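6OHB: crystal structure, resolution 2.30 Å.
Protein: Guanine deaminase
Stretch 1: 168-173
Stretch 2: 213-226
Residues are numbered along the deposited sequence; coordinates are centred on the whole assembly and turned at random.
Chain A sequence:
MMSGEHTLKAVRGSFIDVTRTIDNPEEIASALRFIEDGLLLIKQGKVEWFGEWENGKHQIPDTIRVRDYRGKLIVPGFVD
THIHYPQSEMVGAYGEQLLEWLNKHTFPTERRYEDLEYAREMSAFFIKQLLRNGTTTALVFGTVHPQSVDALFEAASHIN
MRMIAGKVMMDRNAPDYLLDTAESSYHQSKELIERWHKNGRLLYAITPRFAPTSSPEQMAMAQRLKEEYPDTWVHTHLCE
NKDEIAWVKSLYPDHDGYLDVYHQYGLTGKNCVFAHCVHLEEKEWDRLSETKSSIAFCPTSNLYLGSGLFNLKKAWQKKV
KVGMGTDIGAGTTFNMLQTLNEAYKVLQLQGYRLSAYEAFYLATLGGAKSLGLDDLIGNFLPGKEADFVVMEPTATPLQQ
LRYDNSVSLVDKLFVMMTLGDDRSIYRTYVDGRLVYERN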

# COMPACT_ATOMS: atom_id res chain seq x y z
N VAL A 168 -0.46 -29.67 -1.64
CA VAL A 168 -1.36 -29.31 -2.74
C VAL A 168 -1.74 -30.57 -3.50
O VAL A 168 -0.89 -31.40 -3.83
N MET A 169 -3.04 -30.73 -3.75
CA MET A 169 -3.55 -31.82 -4.58
C MET A 169 -3.93 -31.25 -5.94
O MET A 169 -4.83 -30.40 -6.04
N MET A 170 -3.25 -31.71 -6.99
CA MET A 170 -3.54 -31.26 -8.36
C MET A 170 -3.02 -32.30 -9.34
O MET A 170 -1.81 -32.55 -9.40
N ASP A 171 -3.92 -32.89 -10.14
CA ASP A 171 -3.54 -33.97 -11.05
C ASP A 171 -3.83 -33.67 -12.52
O ASP A 171 -3.63 -34.56 -13.36
N ARG A 172 -4.29 -32.47 -12.86
CA ARG A 172 -4.58 -32.16 -14.26
C ARG A 172 -4.45 -30.66 -14.50
O ARG A 172 -4.41 -29.86 -13.57
N ASN A 173 -4.36 -30.30 -15.79
CA ASN A 173 -4.39 -28.91 -16.25
C ASN A 173 -3.24 -28.09 -15.68
O ASN A 173 -3.42 -26.94 -15.27
N THR A 213 -7.85 -27.92 -11.50
CA THR A 213 -6.66 -28.76 -11.54
C THR A 213 -6.84 -30.07 -10.79
O THR A 213 -5.86 -30.75 -10.50
N SER A 214 -8.08 -30.45 -10.48
CA SER A 214 -8.32 -31.73 -9.83
C SER A 214 -9.38 -32.51 -10.60
O SER A 214 -10.49 -32.00 -10.82
N SER A 215 -9.05 -33.74 -10.97
CA SER A 215 -9.98 -34.63 -11.63
C SER A 215 -11.09 -35.03 -10.66
O SER A 215 -10.97 -34.86 -9.45
N PRO A 216 -12.21 -35.56 -11.18
CA PRO A 216 -13.21 -36.14 -10.27
C PRO A 216 -12.65 -37.22 -9.35
O PRO A 216 -13.08 -37.33 -8.20
N GLU A 217 -11.67 -38.00 -9.83
CA GLU A 217 -11.04 -39.00 -8.99
C GLU A 217 -10.31 -38.36 -7.81
O GLU A 217 -10.43 -38.82 -6.67
N GLN A 218 -9.56 -37.29 -8.07
CA GLN A 218 -8.84 -36.62 -7.00
C GLN A 218 -9.80 -35.93 -6.03
O GLN A 218 -9.56 -35.91 -4.82
N MET A 219 -10.88 -35.34 -6.55
CA MET A 219 -11.88 -34.76 -5.66
C MET A 219 -12.49 -35.83 -4.75
O MET A 219 -12.73 -35.58 -3.56
N ALA A 220 -12.71 -37.03 -5.29
CA ALA A 220 -13.20 -38.13 -4.46
C ALA A 220 -12.17 -38.53 -3.40
O ALA A 220 -12.53 -38.84 -2.26
N MET A 221 -10.88 -38.52 -3.76
CA MET A 221 -9.84 -38.83 -2.78
C MET A 221 -9.80 -37.79 -1.66
O MET A 221 -9.61 -38.13 -0.49
N ALA A 222 -9.97 -36.51 -2.01
CA ALA A 222 -10.02 -35.47 -0.98
C ALA A 222 -11.22 -35.65 -0.06
O ALA A 222 -11.11 -35.49 1.16
N GLN A 223 -12.38 -35.96 -0.65
CA GLN A 223 -13.57 -36.27 0.15
C GLN A 223 -13.29 -37.43 1.10
O GLN A 223 -13.67 -37.39 2.28
N ARG A 224 -12.62 -38.47 0.61
CA ARG A 224 -12.28 -39.62 1.44
C ARG A 224 -11.38 -39.21 2.60
O ARG A 224 -11.61 -39.63 3.74
N LEU A 225 -10.36 -38.41 2.32
CA LEU A 225 -9.46 -37.94 3.38
C LEU A 225 -10.23 -37.16 4.43
O LEU A 225 -9.98 -37.32 5.64
N LYS A 226 -11.16 -36.31 4.01
CA LYS A 226 -11.94 -35.54 4.98
C LYS A 226 -12.84 -36.44 5.81
O LYS A 226 -13.06 -36.17 7.00

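The short segment 168-173 of guanine deaminase lies against the start of the helix that begins at Pro216 and the residues that lead into it, and the two stretches bury 600 Å² between them. Thr213 and Met169 cover the most surface, in separate parts of the contact, and Asp171 supplies its main polar link to the helix start.

The hydrogen bonds of Thr213 to the first stretch use its backbone carbonyl. Its carbonyl oxygen accepts a hydrogen bond from Asp171 N (N to Thr213 O, 2.9 Å) and a weak, longer one from Arg172 N (3.3 Å to the same Thr213 O). The CA of Met170 also approaches this oxygen, with a CA-H...O contact of 3.2 Å between Met170 CA and Thr213 O; a second such contact joins Thr213 CA to Arg172 O, again at 3.2 Å. One carbonyl thus gathers three consecutive residues of the first stretch. The Thr213 side chain, chi1 p, points sideways, and its methyl lies 3.6 Å from the backbone oxygen of Asn173 (CG2 to O), while its CB sits 4.0 Å from CB of Met170. Met170 itself is in the p rotamer at chi1 and contributes less area.

Elsewhere in the contact, Met169 leaves its backbone sideways and adopts an m, t, p conformation that carries its terminal methyl onto the helix. There Met169 CE packs 3.5 Å from Ala222 CB and 3.6 Å from Gln218 CG, and Met169 SD lies 4.4 Å from Leu225 CD1. Gln218, Ala222 and Leu225 all direct their CA-to-CB bonds toward the first stretch, as expected for residues spaced by three and four along a helix.

Gln218, extended with chi1 and chi2 both t, runs from this apolar patch into the polar centre. Its OE1 accepts a hydrogen bond from Ser214 OG at 2.7 Å, which ties the helix back to the preceding loop. The same OE1 stands 3.2 Å from Asp171 N. Gln218 NE2 is satisfied elsewhere in the structure.

Asp171 reaches the N-terminus of the helix with both carboxylate oxygens. In the p rotamer its CA-to-CB bond points sideways, but the end of the side chain comes nearer, so that Asp171 OD1 accepts from Ser215 N at 2.8 Å and Asp171 OD2 from Ser215 OG at a very short 2.5 Å. Ser215, also p at chi1, is the N-cap: its OG accepts from Gln218 N at 3.1 Å while donating to the aspartate. The carboxylate therefore fixes the capping serine through its backbone and its side chain together.

Arg172, p at chi1 and t at chi2 and chi3, stretches alongside this turn. Ser214 O and Ser215 N lie over one face of its guanidinium, with Arg172 NH2 3.2 Å from Ser214 O at an angle too poor for a hydrogen bond, and Arg172 NH1 is 3.7 Å from Pro216 CD.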

# COMPACT_ATOMS: atom_id res chain seq x y z
CB VAL A 168 -0.69 -28.28 -3.67
CG1 VAL A 168 -1.59 -27.99 -4.86
CG2 VAL A 168 -0.37 -27.01 -2.91
CB MET A 169 -4.76 -32.48 -3.90
CG MET A 169 -4.47 -32.99 -2.49
SD MET A 169 -5.93 -33.62 -1.63
CE MET A 169 -6.79 -34.45 -2.96
CB MET A 170 -2.91 -29.89 -8.62
CG MET A 170 -1.48 -29.74 -8.13
SD MET A 170 -0.77 -28.12 -8.51
CE MET A 170 -1.37 -27.87 -10.17
CB ASP A 171 -4.22 -35.28 -10.63
CG ASP A 171 -5.73 -35.26 -10.82
OD1 ASP A 171 -6.31 -34.16 -10.95
OD2 ASP A 171 -6.33 -36.36 -10.82
CB ARG A 172 -5.97 -32.66 -14.66
CG ARG A 172 -7.11 -31.82 -14.13
CD ARG A 172 -8.45 -32.40 -14.55
NE ARG A 172 -9.57 -31.64 -14.00
CZ ARG A 172 -10.85 -31.95 -14.19
NH1 ARG A 172 -11.18 -33.01 -14.91
NH2 ARG A 172 -11.80 -31.20 -13.65
CB ASN A 173 -5.74 -28.26 -15.94
CG ASN A 173 -6.86 -28.78 -16.81
OD1 ASN A 173 -6.64 -29.09 -17.98
ND2 ASN A 173 -8.05 -28.88 -16.25
CB THR A 213 -5.45 -28.00 -11.00
OG1 THR A 213 -5.79 -27.34 -9.77
CG2 THR A 213 -4.93 -26.99 -12.01
CB SER A 214 -8.76 -31.52 -8.38
OG SER A 214 -7.67 -31.08 -7.59
CB SER A 215 -9.24 -35.87 -12.13
OG SER A 215 -8.76 -36.63 -11.04
CB PRO A 216 -14.27 -36.70 -11.23
CG PRO A 216 -14.15 -35.82 -12.45
CD PRO A 216 -12.69 -35.49 -12.57
CB GLU A 217 -10.07 -39.85 -9.82
CG GLU A 217 -10.74 -40.93 -10.64
CD GLU A 217 -11.63 -40.37 -11.72
OE1 GLU A 217 -11.11 -39.72 -12.66
OE2 GLU A 217 -12.87 -40.56 -11.63
CB GLN A 218 -7.84 -35.62 -7.57
CG GLN A 218 -6.90 -35.06 -6.53
CD GLN A 218 -5.76 -34.28 -7.15
OE1 GLN A 218 -5.96 -33.17 -7.65
NE2 GLN A 218 -4.56 -34.85 -7.12
CB MET A 219 -12.97 -34.06 -6.48
CG MET A 219 -12.50 -32.81 -7.23
SD MET A 219 -12.05 -31.38 -6.20
CE MET A 219 -13.60 -31.04 -5.35
CB ALA A 220 -13.57 -39.33 -5.33
CB MET A 221 -8.48 -38.95 -3.45
CG MET A 221 -8.32 -40.17 -4.35
SD MET A 221 -8.71 -41.72 -3.52
CE MET A 221 -7.28 -42.72 -3.94
CB ALA A 222 -10.04 -34.08 -1.63
CB GLN A 223 -14.73 -36.61 -0.78
CG GLN A 223 -15.97 -37.16 -0.08
CD GLN A 223 -17.15 -37.30 -1.02
OE1 GLN A 223 -16.98 -37.59 -2.21
NE2 GLN A 223 -18.35 -37.09 -0.50
CB ARG A 224 -11.61 -40.68 0.57
CG ARG A 224 -11.07 -41.88 1.32
CD ARG A 224 -10.77 -42.99 0.33
NE ARG A 224 -9.95 -44.05 0.91
CZ ARG A 224 -9.15 -44.84 0.20
NH1 ARG A 224 -9.07 -44.70 -1.11
NH2 ARG A 224 -8.44 -45.79 0.81
CB LEU A 225 -8.34 -37.09 2.79
CG LEU A 225 -7.23 -37.87 2.08
CD1 LEU A 225 -6.47 -36.97 1.13
CD2 LEU A 225 -6.29 -38.51 3.09
CB LYS A 226 -12.77 -34.46 4.27
CG LYS A 226 -13.43 -33.46 5.21
CD LYS A 226 -12.42 -32.89 6.21
CE LYS A 226 -13.08 -32.04 7.27
NZ LYS A 226 -14.56 -32.18 7.27